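Local coordinates for putative dioxygenase (1H-3-hydroxy-4-oxoquinaldine 2,4-dioxygenase) (Mycobacteroides abscessus subsp. abscessus, PDB 6RA3) that cleaves the quinolone ring of the Pseudomonas quinolone signal PQS with dioxygen, forming N-octanoylanthranilate and carbon monoxide, at the interface of chains A and B. Coordinates in Å, arbitrary orientation; residue numbers count along the deposited sequence, not the author numbering. Chains: chain A/B, Putative dioxygenase (1H-3-hydroxy-4-oxoquinaldine 2,4-dioxygenase).

Contact 1: the interface of chains A and B. Residues chain A 63-64; chain B 4-6.
A:Asn64 and B:Thr6 meet through a pair of hydrogen bonds in which a side-chain amide reads both the backbone and the hydroxyl of one residue. From CB, the A:Asn64 chain sends CG beside its own backbone N (chi1 -83°), which carries the amide across to strand 3-7 of chain B. A:Asn64 CG itself lies 3.7 Å from B:Thr6 N. Beyond it the amide forks: A:Asn64 OD1 accepts the backbone N-H of B:Thr6 at 2.8 Å from N, a nearly straight bond (169° at H) with the donor tilted from the carbonyl plane. On the other branch A:Asn64 ND2 gives a hydrogen to B:Thr6 OG1, 2.9 Å away and in the amide plane. Asparagine suits this place because it offers an acceptor and a donor side by side, and using both fixes the flip of the amide. One residue back on each chain, the side-chain amine NZ of B:Lys5 donates to the backbone O of A:Arg63 at 2.7 Å, after a bend at chi4, while B:Lys5 CG packs 4.1 Å from A:Arg63 CB. The backbone N of A:Arg63 also donates to B:Thr4 O over 2.8 Å. The patch joins a loop of chain A to the N-terminal strand 3-7 of chain B.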
# COMPACT_ATOMS: atom_id res chain seq x y z
N ARG A 63 -8.86 -2.62 -9.30
CA ARG A 63 -8.85 -3.34 -10.57
C ARG A 63 -10.25 -3.70 -11.08
O ARG A 63 -10.39 -4.60 -11.92
CB ARG A 63 -7.97 -4.57 -10.47
CG ARG A 63 -6.50 -4.23 -10.36
CD ARG A 63 -5.98 -3.27 -11.50
NE ARG A 63 -4.59 -2.95 -11.24
CZ ARG A 63 -3.61 -3.82 -11.38
NH1 ARG A 63 -3.87 -5.04 -11.85
NH2 ARG A 63 -2.39 -3.49 -11.08
N ASN A 64 -11.26 -2.97 -10.64
CA ASN A 64 -12.56 -3.08 -11.28
C ASN A 64 -12.44 -2.66 -12.74
O ASN A 64 -11.60 -1.83 -13.13
CB ASN A 64 -13.59 -2.21 -10.57
CG ASN A 64 -14.21 -2.91 -9.33
OD1 ASN A 64 -14.27 -4.13 -9.26
ND2 ASN A 64 -14.72 -2.11 -8.39
N THR B 4 -7.55 -4.64 -5.62
CA THR B 4 -8.90 -4.96 -5.19
C THR B 4 -9.82 -5.14 -6.40
O THR B 4 -9.61 -4.54 -7.45
CB THR B 4 -9.51 -3.86 -4.30
OG1 THR B 4 -9.47 -2.59 -4.98
CG2 THR B 4 -8.74 -3.77 -2.99
N LYS B 5 -10.84 -5.97 -6.21
CA LYS B 5 -11.98 -6.04 -7.12
C LYS B 5 -13.26 -6.14 -6.30
O LYS B 5 -13.28 -6.74 -5.22
CB LYS B 5 -11.85 -7.26 -8.06
CG LYS B 5 -11.00 -7.05 -9.31
CD LYS B 5 -10.87 -8.37 -10.08
CE LYS B 5 -10.16 -8.23 -11.45
NZ LYS B 5 -10.84 -7.26 -12.35
N THR B 6 -14.35 -5.59 -6.82
CA THR B 6 -15.68 -5.84 -6.26
C THR B 6 -16.21 -7.17 -6.79
O THR B 6 -16.24 -7.41 -8.00
CB THR B 6 -16.64 -4.70 -6.59
OG1 THR B 6 -16.07 -3.48 -6.16
CG2 THR B 6 -17.95 -4.85 -5.86

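Contact 2: the interface of chains A and B. Residues chain A 60-64, 174; chain B 2-4, 14.
A short parallel beta bridge pairs A:Asp62, in the loop between strand 51-54 and helix 71-84, with B:Thr4 of strand 3-7, so that the loop runs beside the N-terminal strand of the other copy. B:Thr4 N donates to the backbone O of A:Pro61 at 2.9 Å, and B:Thr4 O takes the N-H of A:Arg63, two residues further on, so the bonds flank A:Asp62. Proline, whose nitrogen carries no hydrogen, still offers its carbonyl to such a pairing. Water 1 adds a polar link, lying 2.8 Å from the carboxylate OD1 of A:Asp62 and equally near the hydroxyl OG1 of B:Thr4. The same OD1 accepts A:Asn64 N from above the carboxylate plane, helping to shape the turn. A:Arg63 bends at chi2 (-53°), bringing its guanidinium across B:Thr3, whose methyl CG2 sits 3.5 Å from A:Arg63 CG and over the centre of one guanidinium face. The long arginine thus gives threonine both an aliphatic stem and a flat surface to pack on. Within chain A, A:Arg63 NE donates to A:Gly60 O at 2.6 Å, steadying the guanidinium. On the strand side, B:Thr3 OG1 stands 3.3 Å above the ring plane of B:Phe14, towards the rim, and donates to B:Phe14 O.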
# COMPACT_ATOMS: atom_id res chain seq x y z
N GLY A 60 -4.60 1.31 -11.46
CA GLY A 60 -4.22 1.51 -10.08
C GLY A 60 -4.54 0.29 -9.22
O GLY A 60 -4.82 -0.79 -9.74
N PRO A 61 -4.51 0.45 -7.89
CA PRO A 61 -4.90 -0.67 -7.02
C PRO A 61 -6.33 -1.13 -7.24
O PRO A 61 -6.59 -2.31 -7.08
CB PRO A 61 -4.67 -0.13 -5.58
CG PRO A 61 -4.41 1.31 -5.71
CD PRO A 61 -4.02 1.62 -7.14
N ASP A 62 -7.26 -0.24 -7.62
CA ASP A 62 -8.64 -0.64 -7.90
C ASP A 62 -8.70 -1.30 -9.27
O ASP A 62 -8.59 -0.63 -10.30
CB ASP A 62 -9.57 0.57 -7.82
CG ASP A 62 -11.01 0.24 -8.22
OD1 ASP A 62 -11.31 -0.96 -8.51
OD2 ASP A 62 -11.85 1.18 -8.26
N ARG A 63 -8.86 -2.62 -9.30
CA ARG A 63 -8.85 -3.34 -10.57
C ARG A 63 -10.25 -3.70 -11.08
O ARG A 63 -10.39 -4.60 -11.92
CB ARG A 63 -7.97 -4.57 -10.47
CG ARG A 63 -6.50 -4.23 -10.36
CD ARG A 63 -5.98 -3.27 -11.50
NE ARG A 63 -4.59 -2.95 -11.24
CZ ARG A 63 -3.61 -3.82 -11.38
NH1 ARG A 63 -3.87 -5.04 -11.85
NH2 ARG A 63 -2.39 -3.49 -11.08
N ASN A 64 -11.26 -2.97 -10.64
CA ASN A 64 -12.56 -3.08 -11.28
C ASN A 64 -12.44 -2.66 -12.74
O ASN A 64 -11.60 -1.83 -13.13
CB ASN A 64 -13.59 -2.21 -10.57
CG ASN A 64 -14.21 -2.91 -9.33
OD1 ASN A 64 -14.27 -4.13 -9.26
ND2 ASN A 64 -14.72 -2.11 -8.39
N GLY A 174 -3.15 -9.21 -12.17
CA GLY A 174 -4.45 -8.59 -11.94
C GLY A 174 -5.09 -7.89 -13.11
O GLY A 174 -5.99 -7.07 -12.91
N ILE B 2 -0.97 -4.30 -3.48
CA ILE B 2 -2.26 -4.95 -3.24
C ILE B 2 -3.36 -4.30 -4.08
O ILE B 2 -3.51 -3.08 -4.08
CB ILE B 2 -2.60 -4.95 -1.74
CG1 ILE B 2 -1.47 -5.62 -0.97
CG2 ILE B 2 -3.93 -5.68 -1.47
CD1 ILE B 2 -0.98 -6.96 -1.59
N THR B 3 -4.08 -5.15 -4.81
CA THR B 3 -5.16 -4.77 -5.71
C THR B 3 -6.49 -5.25 -5.15
O THR B 3 -6.56 -6.14 -4.32
CB THR B 3 -4.95 -5.39 -7.12
OG1 THR B 3 -4.46 -6.72 -7.00
CG2 THR B 3 -3.94 -4.62 -7.95
N THR B 4 -7.55 -4.64 -5.62
CA THR B 4 -8.90 -4.96 -5.19
C THR B 4 -9.82 -5.14 -6.40
O THR B 4 -9.61 -4.54 -7.45
CB THR B 4 -9.51 -3.86 -4.30
OG1 THR B 4 -9.47 -2.59 -4.98
CG2 THR B 4 -8.74 -3.77 -2.99
N PHE B 14 -6.54 -8.72 -3.16
CA PHE B 14 -5.80 -9.91 -3.58
C PHE B 14 -4.46 -9.44 -4.15
O PHE B 14 -4.23 -8.24 -4.32
CB PHE B 14 -6.58 -10.69 -4.66
CG PHE B 14 -6.75 -9.93 -5.93
CD1 PHE B 14 -7.70 -8.93 -6.04
CD2 PHE B 14 -5.93 -10.18 -7.01
CE1 PHE B 14 -7.82 -8.20 -7.18
CE2 PHE B 14 -6.05 -9.44 -8.16
CZ PHE B 14 -6.98 -8.46 -8.26
O HOH W 1 -11.94 -2.44 -6.22

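Contact 3: the interface of chains A and B. Residues chain A 169-170, 173; chain B 16-18, 46.
A:Tyr170 and B:Arg46 form a cation-pi stack between two copies of this alpha/beta-hydrolase-fold enzyme, the tyrosine at the end of helix 162-170 and the arginine in helix 42-48. Ring and guanidinium planes are 16° apart; NE of B:Arg46 sits over the ring centre, 3.7 Å from the centroid of the A:Tyr170 ring, and the rest of the group is shifted towards CD2 and CB of the tyrosine. The side chains cross at about a right angle. B:Arg46 sets out with CG between its backbone N and carbonyl carbon (chi1 68°), then runs extended from CG to NE, letting its methylenes follow the ring before the head group settles; B:Arg46 CD lies 3.7 Å from CD1 of A:Tyr170. Arginine suits the place because its flat, delocalised cation can spread over an aromatic face while its N-H groups still point towards polar partners. One of these, B:Arg46 NH1, donates to the amide OE1 of B:Gln17 at 2.8 Å, a grip from a residue that itself packs against A:Tyr170 O, which helps fix the guanidinium's rotation. The opposite ring face is backed by CB of A:Arg169, 3.8 Å above the A:Tyr170 plane, so the tyrosine is sandwiched between its neighbour and the partner chain. B:Gly18, which follows strand 10-17, reaches the ring edge with its N in plane, and B:Gly18 N donates to A:Arg169 O at 2.9 Å. Glycine suits this place: its phi of 112° is seldom adopted by residues with side chains, and its bare CA packs 3.9 Å from CD1 of A:Tyr170.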
# COMPACT_ATOMS: atom_id res chain seq x y z
N ARG A 169 6.88 -11.42 -14.89
CA ARG A 169 6.32 -12.62 -14.26
C ARG A 169 5.46 -12.29 -13.04
O ARG A 169 4.46 -12.98 -12.78
CB ARG A 169 7.46 -13.54 -13.84
CG ARG A 169 8.24 -14.18 -15.01
CD ARG A 169 9.22 -15.26 -14.52
NE ARG A 169 10.24 -14.69 -13.63
CZ ARG A 169 11.25 -15.38 -13.10
NH1 ARG A 169 11.40 -16.67 -13.36
NH2 ARG A 169 12.13 -14.77 -12.30
N TYR A 170 5.83 -11.27 -12.27
CA TYR A 170 5.34 -11.10 -10.91
C TYR A 170 4.68 -9.75 -10.62
O TYR A 170 3.84 -9.66 -9.71
CB TYR A 170 6.49 -11.29 -9.92
CG TYR A 170 7.20 -12.63 -10.00
CD1 TYR A 170 6.48 -13.81 -10.13
CD2 TYR A 170 8.59 -12.72 -9.91
CE1 TYR A 170 7.11 -15.03 -10.18
CE2 TYR A 170 9.23 -13.96 -9.96
CZ TYR A 170 8.48 -15.10 -10.10
OH TYR A 170 9.07 -16.34 -10.15
N GLY A 173 0.41 -8.39 -12.48
CA GLY A 173 -0.75 -9.26 -12.38
C GLY A 173 -2.04 -8.47 -12.26
O GLY A 173 -2.05 -7.23 -12.26
N ASP B 16 -1.73 -11.13 -7.43
CA ASP B 16 -1.69 -12.11 -8.51
C ASP B 16 -0.28 -12.13 -9.09
O ASP B 16 0.10 -11.18 -9.77
CB ASP B 16 -2.72 -11.71 -9.56
CG ASP B 16 -2.65 -12.55 -10.83
OD1 ASP B 16 -2.03 -13.63 -10.82
OD2 ASP B 16 -3.23 -12.11 -11.83
N GLN B 17 0.47 -13.20 -8.85
CA GLN B 17 1.88 -13.26 -9.23
C GLN B 17 2.23 -14.62 -9.83
O GLN B 17 1.89 -15.67 -9.27
CB GLN B 17 2.79 -13.00 -8.02
CG GLN B 17 2.47 -11.73 -7.25
CD GLN B 17 3.57 -11.35 -6.27
OE1 GLN B 17 4.75 -11.47 -6.59
NE2 GLN B 17 3.17 -10.87 -5.10
N GLY B 18 2.93 -14.61 -10.95
CA GLY B 18 3.41 -15.83 -11.57
C GLY B 18 2.71 -16.11 -12.89
O GLY B 18 1.63 -15.59 -13.19
N ARG B 46 5.25 -18.62 -5.95
CA ARG B 46 5.09 -17.91 -7.22
C ARG B 46 6.12 -18.35 -8.24
O ARG B 46 5.89 -18.21 -9.45
CB ARG B 46 5.19 -16.40 -7.02
CG ARG B 46 6.60 -15.92 -6.62
CD ARG B 46 6.65 -14.41 -6.52
NE ARG B 46 8.01 -13.94 -6.33
CZ ARG B 46 8.39 -12.68 -6.48
NH1 ARG B 46 7.52 -11.74 -6.83
NH2 ARG B 46 9.67 -12.35 -6.29

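Contacts 1 and 2 are parts of one continuous patch: their C-alpha centres lie about 5 Å apart, and they share A:Arg63, A:Asn64 and B:Thr4. The C-alpha centre of contact 3 is about 17 Å from that of contact 1 and about 13 Å from that of contact 2, but strand 10-17 of chain B and the neighbours A:Gly173 and A:Gly174 link contacts 2 and 3. The centre of contact 2 is about 22 Å from the active-site A:His246, those of contacts 1 and 3 about 30 and 26 Å from B:His246. The interface is not an exact two-fold and may reflect crystal packing rather than a biological oligomer.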